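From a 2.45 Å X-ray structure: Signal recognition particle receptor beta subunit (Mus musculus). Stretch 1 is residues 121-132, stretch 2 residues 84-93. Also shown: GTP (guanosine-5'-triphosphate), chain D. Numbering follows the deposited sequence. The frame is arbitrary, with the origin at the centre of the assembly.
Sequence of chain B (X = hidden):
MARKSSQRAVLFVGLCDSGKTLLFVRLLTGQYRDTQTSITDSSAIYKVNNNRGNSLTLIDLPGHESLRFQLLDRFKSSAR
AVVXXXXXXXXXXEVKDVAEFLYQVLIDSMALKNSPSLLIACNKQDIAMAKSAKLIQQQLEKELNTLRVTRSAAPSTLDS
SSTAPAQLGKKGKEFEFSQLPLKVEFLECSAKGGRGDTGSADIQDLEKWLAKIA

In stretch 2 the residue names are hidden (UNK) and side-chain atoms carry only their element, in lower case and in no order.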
# COMPACT_ATOMS: atom_id res chain seq x y z
N ALA B 121 -14.21 -1.54 5.16
CA ALA B 121 -13.99 -2.75 4.38
C ALA B 121 -13.15 -3.74 5.15
O ALA B 121 -11.95 -3.55 5.33
CB ALA B 121 -13.32 -2.42 3.07
N CYS B 122 -13.81 -4.80 5.59
CA CYS B 122 -13.18 -5.85 6.35
C CYS B 122 -12.52 -6.78 5.34
O CYS B 122 -13.14 -7.72 4.82
CB CYS B 122 -14.25 -6.52 7.21
SG CYS B 122 -15.05 -5.33 8.36
N ASN B 123 -11.25 -6.49 5.07
CA ASN B 123 -10.43 -7.18 4.08
C ASN B 123 -9.70 -8.43 4.57
O ASN B 123 -9.69 -8.74 5.77
CB ASN B 123 -9.47 -6.13 3.50
CG ASN B 123 -8.68 -6.64 2.33
OD1 ASN B 123 -9.30 -7.22 1.40
ND2 ASN B 123 -7.44 -6.42 2.33
N LYS B 124 -9.10 -9.15 3.63
CA LYS B 124 -8.37 -10.39 3.90
C LYS B 124 -9.27 -11.54 4.38
O LYS B 124 -8.84 -12.41 5.15
CB LYS B 124 -7.25 -10.14 4.93
CG LYS B 124 -6.23 -9.08 4.47
CD LYS B 124 -4.81 -9.30 5.02
CE LYS B 124 -3.96 -8.09 4.69
NZ LYS B 124 -2.75 -7.98 5.56
N GLN B 125 -10.53 -11.53 3.91
CA GLN B 125 -11.51 -12.57 4.26
C GLN B 125 -11.09 -13.96 3.78
O GLN B 125 -11.48 -14.97 4.37
CB GLN B 125 -12.89 -12.23 3.69
CG GLN B 125 -13.62 -11.09 4.39
CD GLN B 125 -13.84 -11.36 5.87
OE1 GLN B 125 -14.30 -12.43 6.25
NE2 GLN B 125 -13.50 -10.38 6.71
N ASP B 126 -10.28 -14.01 2.71
CA ASP B 126 -9.78 -15.27 2.16
C ASP B 126 -8.93 -16.06 3.18
O ASP B 126 -8.69 -17.25 2.99
CB ASP B 126 -8.93 -15.00 0.92
CG ASP B 126 -7.73 -14.11 1.23
OD1 ASP B 126 -7.91 -12.89 1.44
OD2 ASP B 126 -6.60 -14.63 1.28
N ILE B 127 -8.45 -15.40 4.22
CA ILE B 127 -7.64 -16.09 5.23
C ILE B 127 -8.61 -16.73 6.23
O ILE B 127 -9.58 -16.10 6.66
CB ILE B 127 -6.69 -15.10 5.95
CG1 ILE B 127 -5.64 -14.59 4.95
CG2 ILE B 127 -6.00 -15.77 7.13
CD1 ILE B 127 -4.78 -13.48 5.49
N ALA B 128 -8.36 -17.98 6.58
CA ALA B 128 -9.25 -18.71 7.48
C ALA B 128 -9.64 -18.04 8.81
O ALA B 128 -10.82 -17.92 9.12
CB ALA B 128 -8.68 -20.11 7.73
N MET B 129 -8.65 -17.61 9.58
CA MET B 129 -8.91 -16.99 10.88
C MET B 129 -9.55 -15.58 10.83
O MET B 129 -9.56 -14.87 11.85
CB MET B 129 -7.58 -16.92 11.67
CG MET B 129 -6.58 -15.88 11.13
SD MET B 129 -4.83 -16.04 11.72
CE MET B 129 -4.77 -14.77 13.04
N ALA B 130 -10.10 -15.19 9.69
CA ALA B 130 -10.67 -13.85 9.53
C ALA B 130 -11.99 -13.59 10.26
O ALA B 130 -12.96 -14.32 10.08
CB ALA B 130 -10.82 -13.54 8.07
N LYS B 131 -12.01 -12.54 11.08
CA LYS B 131 -13.21 -12.17 11.82
C LYS B 131 -14.21 -11.57 10.82
O LYS B 131 -13.82 -10.91 9.86
CB LYS B 131 -12.89 -11.15 12.90
CG LYS B 131 -11.85 -11.60 13.89
CD LYS B 131 -12.36 -12.69 14.82
CE LYS B 131 -11.59 -14.00 14.66
NZ LYS B 131 -10.10 -13.83 14.75
N SER B 132 -15.49 -11.82 11.04
CA SER B 132 -16.53 -11.32 10.15
C SER B 132 -16.70 -9.81 10.32
O SER B 132 -16.25 -9.24 11.31
CB SER B 132 -17.85 -11.99 10.48
OG SER B 132 -18.36 -11.50 11.72
N UNK B 84 -12.29 2.76 4.86
CA UNK B 84 -11.34 2.47 5.91
C UNK B 84 -11.11 0.97 5.82
O UNK B 84 -12.02 0.17 6.10
c UNK B 84 -11.92 2.89 7.28
c UNK B 84 -9.06 2.68 10.54
c UNK B 84 -9.67 1.50 10.05
c UNK B 84 -10.60 1.58 9.00
c UNK B 84 -10.33 3.96 8.91
c UNK B 84 -9.39 3.91 9.97
c UNK B 84 -10.93 2.81 8.42
N UNK B 85 -9.90 0.58 5.41
CA UNK B 85 -9.56 -0.84 5.27
C UNK B 85 -9.07 -1.50 6.55
O UNK B 85 -8.25 -0.96 7.28
c UNK B 85 -8.51 -1.00 4.18
c UNK B 85 -8.28 -2.47 3.92
c UNK B 85 -8.96 -0.26 2.93
N UNK B 86 -9.56 -2.70 6.81
CA UNK B 86 -9.20 -3.45 8.01
C UNK B 86 -8.70 -4.87 7.70
O UNK B 86 -9.33 -5.61 6.95
c UNK B 86 -10.95 -2.22 9.28
c UNK B 86 -10.43 -3.59 8.94
c UNK B 86 -10.07 -4.37 10.22
N UNK B 87 -7.56 -5.25 8.27
CA UNK B 87 -7.04 -6.58 8.08
C UNK B 87 -7.92 -7.43 9.00
O UNK B 87 -7.73 -7.42 10.22
c UNK B 87 -5.58 -6.67 8.55
o UNK B 87 -5.70 -9.05 8.66
o UNK B 87 -3.79 -8.20 7.99
c UNK B 87 -4.98 -8.07 8.38
N UNK B 88 -8.87 -8.16 8.44
CA UNK B 88 -9.77 -8.98 9.25
C UNK B 88 -9.13 -10.16 9.99
O UNK B 88 -9.65 -10.63 11.01
o UNK B 88 -11.52 -8.31 7.75
c UNK B 88 -10.92 -9.44 8.36
N UNK B 89 -7.99 -10.62 9.49
CA UNK B 89 -7.28 -11.75 10.09
C UNK B 89 -6.42 -11.33 11.26
O UNK B 89 -6.19 -12.11 12.17
c UNK B 89 -6.39 -12.44 9.02
N UNK B 90 -5.92 -10.09 11.25
CA UNK B 90 -5.08 -9.61 12.34
C UNK B 90 -5.89 -8.72 13.29
O UNK B 90 -5.35 -8.17 14.26
c UNK B 90 -3.89 -8.82 11.77
N UNK B 91 -7.18 -8.59 13.01
CA UNK B 91 -8.03 -7.74 13.81
C UNK B 91 -7.93 -7.93 15.32
O UNK B 91 -7.78 -6.95 16.06
c UNK B 91 -10.40 -6.92 13.99
c UNK B 91 -11.31 -7.35 14.95
c UNK B 91 -11.99 -5.07 15.35
c UNK B 91 -11.09 -4.64 14.39
c UNK B 91 -10.30 -5.57 13.71
c UNK B 91 -9.48 -7.89 13.35
c UNK B 91 -12.11 -6.43 15.63
N UNK B 92 -7.98 -9.18 15.79
CA UNK B 92 -7.90 -9.45 17.23
C UNK B 92 -6.73 -8.79 17.95
O UNK B 92 -6.90 -8.27 19.06
c UNK B 92 -10.35 -11.49 17.71
c UNK B 92 -7.86 -10.96 17.49
c UNK B 92 -9.05 -11.71 16.92
o UNK B 92 -10.70 -10.35 18.06
n UNK B 92 -11.07 -12.58 17.97
N UNK B 93 -5.54 -8.80 17.35
CA UNK B 93 -4.42 -8.18 18.03
C UNK B 93 -4.32 -6.68 17.77
O UNK B 93 -3.82 -5.93 18.61
c UNK B 93 -2.90 -9.20 16.20
n UNK B 93 -0.59 -8.48 15.56
c UNK B 93 -3.10 -8.87 17.67
c UNK B 93 -0.25 -8.16 14.32
c UNK B 93 -1.45 -9.62 15.92
n UNK B 93 0.51 -7.10 14.07
n UNK B 93 -0.69 -8.91 13.31
PG GTP D . 0.68 0.46 3.76
O1G GTP D . 1.75 0.18 4.69
O2G GTP D . 1.16 0.93 2.43
O3G GTP D . -0.34 1.45 4.38
O3B GTP D . -0.04 -1.10 3.53
PB GTP D . -1.23 -1.42 2.62
O1B GTP D . -2.51 -1.32 3.39
O2B GTP D . -1.28 -0.61 1.34
O3A GTP D . -0.93 -2.97 2.37
PA GTP D . -0.74 -3.75 1.01
O1A GTP D . -1.78 -3.47 0.07
O2A GTP D . 0.63 -3.48 0.44
O5' GTP D . -0.94 -5.21 1.58
C5' GTP D . 0.00 -5.69 2.53
C4' GTP D . 0.21 -7.19 2.31
O4' GTP D . -1.03 -7.91 2.48
C3' GTP D . 0.68 -7.57 0.91
O3' GTP D . 1.66 -8.64 0.96
C2' GTP D . -0.59 -7.98 0.22
O2' GTP D . -0.41 -8.77 -0.98
C1' GTP D . -1.39 -8.66 1.33
N9 GTP D . -2.83 -8.55 1.19
C8 GTP D . -3.55 -7.39 0.90
N7 GTP D . -4.85 -7.65 0.85
C5 GTP D . -5.00 -9.03 1.11
C6 GTP D . -6.11 -9.89 1.20
O6 GTP D . -7.29 -9.65 1.07
N1 GTP D . -5.85 -11.26 1.48
C2 GTP D . -4.57 -11.77 1.66
N2 GTP D . -4.42 -13.10 1.91
N3 GTP D . -3.51 -10.93 1.58
C4 GTP D . -3.73 -9.58 1.31

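Position 84 has seven side-chain carbons, one followed by a six-membered ring. Its backbone O accepts a hydrogen bond from Ala 121 N at 2.9 Å. It is Phe 84.

Position 85 has three carbons, the first carrying the other two. It pairs with Ala 121 in a parallel bridge, and one branch lies 3.9 Å from CB of Asn 123. It is Val 85.

Position 86 again has one carbon carrying two. It pairs with Cys 122, and the side chains of both lie on the opposite sheet face from Val 85. Its backbone N donates to Ala 121 O at 2.9 Å, and its O accepts from Asn 123 N at 2.8 Å. It is Val 86.

Position 87 has two carbons, the second carrying two oxygens. This is a carboxylate, and one oxygen lies 2.7 Å from NZ of Lys 124. The pair is a salt bridge. It is Asp 87. Its OD1 accepts a hydrogen bond from the backbone N of position 90 at 2.8 Å.

Position 88 has one carbon and one oxygen. The oxygen donates to Asn 123 O at 2.7 Å, and the backbone N donates to the same Asn 123 O at 2.9 Å. It is Ser 88. Its OG also lies 3.0 Å from Gln 125 NE2.

Position 89 has one carbon. This CB packs 3.8 Å from CG2 of Ile 127 and 4.0 Å from CG of Met 129. It is Ala 89.

Position 90 also has a single carbon, pointing away from stretch 1. It is Ala 90.

Position 91 has one carbon and a six-carbon ring. CG of Lys 131 approaches the ring obliquely. It is Phe 91, with CD2 4.4 Å from CG of Lys 131.

Position 92 has three carbons, the third carrying one oxygen and one nitrogen. This is an amide: Gln 92. Its CG lies 3.2 Å from Lys 131 NZ.

Position 93 has three carbons, a nitrogen, then a carbon carrying two more nitrogens. This guanidinium is Arg 93, which does not touch stretch 1.

The contact begins as two parallel strands joined by backbone hydrogen bonds. Beyond them, Ser 88 binds Asn 123 O twice, and its own O accepts from Lys 131 N at 3.0 Å. The loop of stretch 1 thus closes over Ser 88 and Ala 89. From that loop, Asp 126 OD1 accepts a hydrogen bond from GTP N1 at 2.6 Å.

Stretch 2 84-93: FVVDSAAFQR
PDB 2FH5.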